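Local coordinates for endoglucanase (Acetivibrio cellulolyticus, PDB 5NRM), which belongs to scaffoldin B and contributes a type I cohesin domain that binds a dockerin in cellulosome assembly; the full-length protein probably also hydrolyses cellulose, at residues A[22-27]-A[88-92]; A[46-52]-A[95-101]. All blocks are in the same frame, centred on the assembly; numbering follows the deposited sequence. Where two conformers were deposited one is given.

Interaction 1. Residues A[22-27]-A[88-92]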
ATOM      1  N   VAL A  22       7.018  -2.118   8.916  1.00  9.08           N
ATOM      2  CA  VAL A  22       7.112  -1.027   7.927  1.00  9.06           C
ATOM      3  C   VAL A  22       6.488   0.200   8.547  1.00  9.20           C
ATOM      4  O   VAL A  22       5.356   0.142   9.071  1.00  9.67           O
ATOM      5  CB  VAL A  22       6.345  -1.411   6.635  1.00  8.99           C
ATOM      6  CG1 VAL A  22       6.439  -0.291   5.622  1.00  9.30           C
ATOM      7  CG2 VAL A  22       6.819  -2.725   6.044  1.00  9.45           C
ATOM      8  N   LYS A  23       7.239   1.286   8.570  1.00  8.95           N
ATOM      9  CA  LYS A  23       6.875   2.453   9.400  1.00  9.85           C
ATOM     10  C   LYS A  23       6.763   3.714   8.535  1.00  9.82           C
ATOM     11  O   LYS A  23       7.392   3.813   7.455  1.00 10.69           O
ATOM     12  CB  LYS A  23       7.926   2.687  10.443  1.00 11.21           C
ATOM     13  CG  LYS A  23       8.060   1.540  11.429  1.00 13.13           C
ATOM     14  CD  LYS A  23       9.233   1.741  12.384  1.00 15.98           C
ATOM     15  CE  LYS A  23       8.691   2.359  13.622  1.00 20.38           C
ATOM     16  NZ  LYS A  23       9.771   2.564  14.573  1.00 21.67           N
ATOM     17  N   LEU A  24       5.961   4.662   9.052  1.00  9.69           N
ATOM     18  CA  LEU A  24       5.881   6.029   8.542  1.00 10.30           C
ATOM     19  C   LEU A  24       6.347   6.937   9.628  1.00 10.71           C
ATOM     20  O   LEU A  24       6.052   6.756  10.831  1.00 10.91           O
ATOM     21  CB  LEU A  24       4.468   6.373   8.159  1.00 10.05           C
ATOM     22  CG  LEU A  24       3.835   5.517   7.117  1.00 10.07           C
ATOM     23  CD1 LEU A  24       2.446   6.065   6.793  1.00 10.44           C
ATOM     24  CD2 LEU A  24       4.671   5.417   5.829  1.00 10.23           C
ATOM     25  N   SER A  25       7.092   7.960   9.218  1.00 10.80           N
ATOM     26  CA  SER A  25       7.464   9.028  10.117  0.50 11.92           C
ATOM     27  C   SER A  25       7.377  10.358   9.399  1.00 11.77           C
ATOM     28  O   SER A  25       7.484  10.411   8.184  1.00 11.91           O
ATOM     29  CB  SER A  25       8.864   8.824  10.721  0.50 12.66           C
ATOM     30  OG  SER A  25       9.864   9.154   9.770  0.50 13.95           O
ATOM     31  N   GLY A  26       7.162  11.392  10.184  1.00 12.58           N
ATOM     32  CA  GLY A  26       6.996  12.742   9.633  1.00 13.00           C
ATOM     33  C   GLY A  26       5.681  13.003   8.961  1.00 13.30           C
ATOM     34  O   GLY A  26       5.574  13.865   8.058  1.00 14.12           O
ATOM     35  N   ILE A  27       4.647  12.273   9.371  1.00 13.45           N
ATOM     36  CA  ILE A  27       3.286  12.565   8.894  1.00 13.73           C
ATOM     37  C   ILE A  27       2.973  13.953   9.378  1.00 15.96           C
ATOM     38  O   ILE A  27       3.212  14.284  10.544  1.00 17.34           O
ATOM     39  CB  ILE A  27       2.287  11.565   9.465  1.00 13.14           C
ATOM     40  CG1 ILE A  27       2.588  10.192   8.871  1.00 12.57           C
ATOM     41  CG2 ILE A  27       0.864  11.948   9.133  1.00 13.44           C
ATOM     42  CD1 ILE A  27       1.808   9.033   9.475  1.00 12.39           C
ATOM     43  N   ILE A  88      -4.712   8.787   8.779  1.00 12.29           N
ATOM     44  CA  ILE A  88      -3.662   8.357   9.736  1.00 12.56           C
ATOM     45  C   ILE A  88      -2.968   9.613  10.144  1.00 13.75           C
ATOM     46  O   ILE A  88      -2.596  10.451   9.326  1.00 14.26           O
ATOM     47  CB  ILE A  88      -2.679   7.355   9.093  1.00 11.82           C
ATOM     48  CG1 ILE A  88      -3.370   6.087   8.709  1.00 11.92           C
ATOM     49  CG2 ILE A  88      -1.473   7.174  10.009  1.00 11.66           C
ATOM     50  CD1 ILE A  88      -2.600   5.232   7.784  1.00 11.73           C
ATOM     51  N   SER A  89      -2.798   9.819  11.451  1.00 15.76           N
ATOM     52  CA  SER A  89      -2.274  11.042  11.993  1.00 16.68           C
ATOM     53  C   SER A  89      -0.953  10.882  12.806  1.00 16.36           C
ATOM     54  O   SER A  89      -0.195  11.856  13.016  1.00 17.69           O
ATOM     55  CB  SER A  89      -3.322  11.621  12.957  1.00 18.60           C
ATOM     56  OG  SER A  89      -3.697  10.585  13.918  1.00 20.14           O
ATOM     57  N   THR A  90      -0.659   9.634  13.149  1.00 14.51           N
ATOM     58  CA  THR A  90       0.404   9.338  14.105  1.00 14.44           C
ATOM     59  C   THR A  90       1.478   8.513  13.436  1.00 12.14           C
ATOM     60  O   THR A  90       1.213   7.571  12.725  1.00 11.55           O
ATOM     61  CB  THR A  90      -0.217   8.528  15.266  1.00 15.69           C
ATOM     62  OG1 THR A  90      -1.179   9.399  15.876  1.00 17.70           O
ATOM     63  CG2 THR A  90       0.842   8.142  16.299  1.00 16.22           C
ATOM     64  N   ASP A  91       2.708   8.928  13.666  1.00 11.28           N
ATOM     65  CA  ASP A  91       3.840   8.194  13.192  1.00 10.94           C
ATOM     66  C   ASP A  91       3.952   6.853  13.924  1.00 10.90           C
ATOM     67  O   ASP A  91       3.643   6.757  15.120  1.00 11.91           O
ATOM     68  CB  ASP A  91       5.138   8.984  13.443  1.00 11.31           C
ATOM     69  CG  ASP A  91       5.289  10.248  12.590  1.00 11.71           C
ATOM     70  OD1 ASP A  91       4.520  10.358  11.655  1.00 11.32           O
ATOM     71  OD2 ASP A  91       6.269  11.062  12.886  1.00 12.47           O
ATOM     72  N   GLY A  92       4.481   5.858  13.222  1.00 10.40           N
ATOM     73  CA  GLY A  92       4.683   4.551  13.817  1.00 10.48           C
ATOM     74  C   GLY A  92       4.612   3.466  12.782  1.00  9.96           C
ATOM     75  O   GLY A  92       4.882   3.667  11.599  1.00  9.91           O
TER
HETATM   76  O   HOH W   1       2.325  12.940  13.188  1.00 24.49           O
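L24 and G92 form an antiparallel hydrogen-bonded pair where strand 17-25 of the cohesin beta-sandwich meets the start of strand 92-101. L24 N donates to G92 O at 2.9 Å and G92 N returns a bond to L24 O at 3.0 Å. Glycine suits its place: the phi and psi of G92 would press a beta carbon into the D91 carbonyl oxygen.

Past S25 and D91 the backbones separate, and the D91 carboxylate reaches across. D91 holds CG beside its own N, anti to the carbonyl carbon (chi1 -69°), and the two oxygens reach successive amides of the turn at G26 and I27. G26 N donates to D91 OD2 at 2.9 Å from above the carboxylate plane, while I27 N meets the syn lone pair of D91 OD1 at 3.0 Å. A short acid is apt here, one flat group serving two neighbouring N-H groups. G26 takes a positive phi, easily reached by glycine, where the chain leaves the strand.

Apolar contact comes from I27; its side chain and that of D91 pass each other, their ends pointing contrary ways. I27 CD1 lies 3.8 Å from I88 CG2, and F3, I32, I56 and F94 continue the apolar surroundings of this isoleucine pair. A water then ties the two backbones together, donating to I27 O at 3.1 Å and to S89 O at 2.7 Å.

Interaction 2. Residues A[46-52]-A[95-101]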
ATOM      1  N   LEU A  46      13.101 -16.265   3.036  1.00 10.52           N
ATOM      2  CA  LEU A  46      11.922 -15.948   3.793  1.00 10.22           C
ATOM      3  C   LEU A  46      10.711 -16.524   3.102  1.00 10.55           C
ATOM      4  O   LEU A  46      10.530 -16.362   1.874  1.00 10.72           O
ATOM      5  CB  LEU A  46      11.712 -14.441   3.951  1.00  9.80           C
ATOM      6  CG  LEU A  46      12.827 -13.586   4.572  1.00  9.99           C
ATOM      7  CD1 LEU A  46      12.484 -12.125   4.408  1.00 10.03           C
ATOM      8  CD2 LEU A  46      13.130 -13.973   6.037  1.00 10.11           C
ATOM      9  N   GLU A  47       9.836 -17.051   3.908  1.00 11.18           N
ATOM     10  CA  GLU A  47       8.503 -17.536   3.470  1.00 12.21           C
ATOM     11  C   GLU A  47       7.461 -16.541   4.055  1.00 11.04           C
ATOM     12  O   GLU A  47       7.316 -16.450   5.269  1.00 10.70           O
ATOM     13  CB  GLU A  47       8.242 -18.933   3.965  1.00 13.76           C
ATOM     14  CG  GLU A  47       6.851 -19.458   3.613  1.00 17.01           C
ATOM     15  CD  GLU A  47       6.363 -20.675   4.477  1.00 21.25           C
ATOM     16  OE1 GLU A  47       6.863 -21.053   5.598  1.00 25.06           O
ATOM     17  OE2 GLU A  47       5.314 -21.247   4.036  1.00 29.40           O
ATOM     18  N   TYR A  48       6.781 -15.789   3.180  1.00 10.28           N
ATOM     19  CA  TYR A  48       5.698 -14.909   3.638  1.00  9.98           C
ATOM     20  C   TYR A  48       4.516 -15.647   4.128  1.00 10.50           C
ATOM     21  O   TYR A  48       4.013 -16.532   3.440  1.00 12.57           O
ATOM     22  CB  TYR A  48       5.312 -13.963   2.529  1.00  9.99           C
ATOM     23  CG  TYR A  48       4.221 -12.985   2.884  1.00  9.88           C
ATOM     24  CD1 TYR A  48       4.509 -11.888   3.674  1.00  9.80           C
ATOM     25  CD2 TYR A  48       2.913 -13.144   2.387  1.00  9.56           C
ATOM     26  CE1 TYR A  48       3.571 -10.959   3.962  1.00  9.57           C
ATOM     27  CE2 TYR A  48       1.974 -12.193   2.706  1.00  9.77           C
ATOM     28  CZ  TYR A  48       2.329 -11.084   3.441  1.00  9.58           C
ATOM     29  OH  TYR A  48       1.291 -10.156   3.654  1.00 11.11           O
ATOM     30  N   ILE A  49       4.072 -15.297   5.325  1.00  9.90           N
ATOM     31  CA  ILE A  49       2.910 -15.938   5.941  1.00 10.31           C
ATOM     32  C   ILE A  49       1.659 -15.005   5.909  1.00  9.81           C
ATOM     33  O   ILE A  49       0.557 -15.395   5.457  1.00  9.85           O
ATOM     34  CB  ILE A  49       3.223 -16.387   7.365  1.00 10.56           C
ATOM     35  CG1 ILE A  49       4.377 -17.430   7.271  1.00 11.41           C
ATOM     36  CG2 ILE A  49       1.998 -16.964   8.068  1.00 10.64           C
ATOM     37  CD1 ILE A  49       4.067 -18.708   6.535  1.00 12.83           C
ATOM     38  N   SER A  50       1.842 -13.773   6.348  1.00  9.78           N
ATOM     39  CA  SER A  50       0.718 -12.831   6.403  1.00  9.71           C
ATOM     40  C   SER A  50       1.255 -11.439   6.647  1.00  8.86           C
ATOM     41  O   SER A  50       2.445 -11.222   6.977  1.00  8.71           O
ATOM     42  CB  SER A  50      -0.215 -13.221   7.590  1.00 10.32           C
ATOM     43  OG  SER A  50       0.453 -13.034   8.847  1.00 10.79           O
ATOM     44  N   GLY A  51       0.358 -10.472   6.508  1.00  9.10           N
ATOM     45  CA  GLY A  51       0.677  -9.092   6.724  1.00  9.53           C
ATOM     46  C   GLY A  51      -0.463  -8.417   7.401  1.00  9.89           C
ATOM     47  O   GLY A  51      -1.611  -8.589   6.959  1.00 10.29           O
ATOM     48  N   ASP A  52      -0.142  -7.663   8.445  1.00  9.44           N
ATOM     49  CA  ASP A  52      -1.141  -7.025   9.296  1.00 10.26           C
ATOM     50  C   ASP A  52      -0.970  -5.545   9.330  1.00  9.79           C
ATOM     51  O   ASP A  52       0.107  -5.005   9.310  1.00  9.63           O
ATOM     52  CB  ASP A  52      -1.045  -7.603  10.723  1.00 11.50           C
ATOM     53  CG  ASP A  52      -1.423  -9.066  10.804  1.00 13.83           C
ATOM     54  OD1 ASP A  52      -2.498  -9.393  10.257  1.00 16.56           O
ATOM     55  OD2 ASP A  52      -0.664  -9.807  11.442  1.00 17.77           O
ATOM     56  N   ALA A  95       2.640  -1.313   8.775  1.00  8.44           N
ATOM     57  CA  ALA A  95       2.373  -2.734   8.473  1.00  8.52           C
ATOM     58  C   ALA A  95       3.347  -3.596   9.227  1.00  9.04           C
ATOM     59  O   ALA A  95       4.523  -3.225   9.370  1.00  9.24           O
ATOM     60  CB  ALA A  95       2.489  -3.026   6.996  1.00  8.40           C
ATOM     61  N   ASN A  96       2.886  -4.765   9.654  1.00  9.06           N
ATOM     62  CA  ASN A  96       3.754  -5.847  10.215  1.00  9.16           C
ATOM     63  C   ASN A  96       3.749  -7.000   9.237  1.00  8.18           C
ATOM     64  O   ASN A  96       2.660  -7.568   9.004  1.00  8.72           O
ATOM     65  CB  ASN A  96       3.214  -6.256  11.588  1.00  9.97           C
ATOM     66  CG  ASN A  96       3.378  -5.129  12.600  1.00 10.58           C
ATOM     67  OD1 ASN A  96       2.341  -4.580  13.163  1.00 13.71           O
ATOM     68  ND2 ASN A  96       4.601  -4.772  12.851  1.00  9.65           N
ATOM     69  N   LEU A  97       4.919  -7.363   8.727  1.00  8.37           N
ATOM     70  CA  LEU A  97       5.047  -8.399   7.771  1.00  8.25           C
ATOM     71  C   LEU A  97       5.529  -9.636   8.537  1.00  8.80           C
ATOM     72  O   LEU A  97       6.585  -9.598   9.143  1.00  9.47           O
ATOM     73  CB  LEU A  97       6.004  -7.979   6.680  1.00  8.23           C
ATOM     74  CG  LEU A  97       5.697  -6.665   5.959  1.00  8.72           C
ATOM     75  CD1 LEU A  97       6.836  -6.428   4.938  1.00  9.59           C
ATOM     76  CD2 LEU A  97       4.294  -6.676   5.336  1.00  8.60           C
ATOM     77  N   ASN A  98       4.785 -10.706   8.429  1.00  8.29           N
ATOM     78  CA  ASN A  98       5.108 -11.959   9.140  1.00  9.25           C
ATOM     79  C   ASN A  98       5.678 -13.020   8.209  1.00  8.84           C
ATOM     80  O   ASN A  98       5.044 -13.414   7.239  1.00  8.95           O
ATOM     81  CB  ASN A  98       3.845 -12.496   9.811  1.00 10.15           C
ATOM     82  CG  ASN A  98       3.183 -11.472  10.679  1.00 11.84           C
ATOM     83  OD1 ASN A  98       3.830 -10.986  11.599  1.00 16.28           O
ATOM     84  ND2 ASN A  98       1.887 -11.211  10.459  1.00 13.38           N
ATOM     85  N   PHE A  99       6.935 -13.382   8.434  1.00  8.70           N
ATOM     86  CA  PHE A  99       7.624 -14.414   7.702  1.00  9.09           C
ATOM     87  C   PHE A  99       8.013 -15.591   8.602  1.00  9.56           C
ATOM     88  O   PHE A  99       8.241 -15.427   9.784  1.00  9.57           O
ATOM     89  CB  PHE A  99       8.937 -13.811   7.163  1.00  9.31           C
ATOM     90  CG  PHE A  99       8.738 -12.663   6.202  1.00  9.36           C
ATOM     91  CD1 PHE A  99       8.419 -12.891   4.863  1.00  9.53           C
ATOM     92  CD2 PHE A  99       8.831 -11.352   6.680  1.00  9.24           C
ATOM     93  CE1 PHE A  99       8.307 -11.781   4.006  1.00  9.33           C
ATOM     94  CE2 PHE A  99       8.737 -10.285   5.835  1.00  9.66           C
ATOM     95  CZ  PHE A  99       8.413 -10.509   4.502  1.00  9.73           C
ATOM     96  N   ASN A 100       8.245 -16.758   7.979  1.00  9.84           N
ATOM     97  CA  ASN A 100       9.055 -17.814   8.554  1.00 10.80           C
ATOM     98  C   ASN A 100      10.420 -17.748   7.844  1.00 10.72           C
ATOM     99  O   ASN A 100      10.467 -17.623   6.622  1.00 11.11           O
ATOM    100  CB  ASN A 100       8.400 -19.144   8.290  1.00 11.60           C
ATOM    101  CG  ASN A 100       7.179 -19.405   9.139  1.00 13.06           C
ATOM    102  OD1 ASN A 100       7.037 -18.880  10.242  1.00 14.62           O
ATOM    103  ND2 ASN A 100       6.259 -20.163   8.597  1.00 13.96           N
ATOM    104  N   ILE A 101      11.508 -17.768   8.606  1.00 10.28           N
ATOM    105  CA  ILE A 101      12.810 -17.795   8.083  1.00 10.70           C
ATOM    106  C   ILE A 101      13.142 -19.216   7.715  1.00 11.03           C
ATOM    107  O   ILE A 101      13.128 -20.102   8.604  1.00 10.44           O
ATOM    108  CB  ILE A 101      13.832 -17.248   9.107  1.00 10.86           C
ATOM    109  CG1 ILE A 101      13.467 -15.839   9.558  1.00 10.81           C
ATOM    110  CG2 ILE A 101      15.221 -17.210   8.456  1.00 11.23           C
ATOM    111  CD1 ILE A 101      14.213 -15.329  10.757  1.00 11.17           C
TER
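The strands carrying Y48 and F99 run antiparallel in one sheet of the cohesin beta-sandwich, and a classic beta bulge interrupts their pairing: I49 and S50 both face N98. I49 N donates to N98 O at 2.9 Å, and S50 N adds a weak bond to the same oxygen. The extra residue shifts the register by one, so Y48 pairs with F99 but G51 with L97.

On the face bearing L46, Y48, F99 and I101, bulky groups interlock. The F99 ring is the central bump. L46 CD1 sits over one face of the F99 ring, 4.1 Å from its centroid in a CH-pi contact, while CD2 of the same leucine lies against I101 CG1; the forked end of leucine thus serves both neighbours. Y48 turns its edge toward the face of F99 in an offset edge-to-face pair, with planes at 66° and Y48 CD1 3.8 Å from F99 CE1. With CG trans to the backbone N (chi1 -179°), the Y48 ring lies along its own strand toward S50 and G51, with S50 N over one face. Its OH comes so close to G51 that a beta carbon there would collide with it, which suits glycine to the place. Y41, I66 and V138 of other strands pack against this layer.

The other face is polar. E47 and N100 run alongside one another, joined from N100 ND2 to E47 OE1 at 3.2 Å, and I49 CD1 rests against that same amide nitrogen. N98 fills the hollow between S50 and D52, where a short amide can donate twice: N98 ND2 reaches S50 OG at 2.8 Å, and D52 OD2 at 3.1 Å from above the carboxylate plane.

How the interactions relate
Both contacts belong to one sheet, in which strand 92-101 lies between strands 17-25 and 46-53; interaction 1 holds its beginning to the former, interaction 2 its length to the latter. They adjoin at V22, whose N probably bonds A95 O while its CG2 packs on L97 CD1. In type I cohesins this sheet is the one away from the dockerin, consistent with neither contact touching the other chain. Interaction 1 is the smaller: one bridge pair, then a loop fastened by a carboxylate and a water, with L24 and I88 buried. Interaction 2 is a long ladder with two distinct faces, one of largely buried aromatic and aliphatic groups, the other of polar chains near the surface.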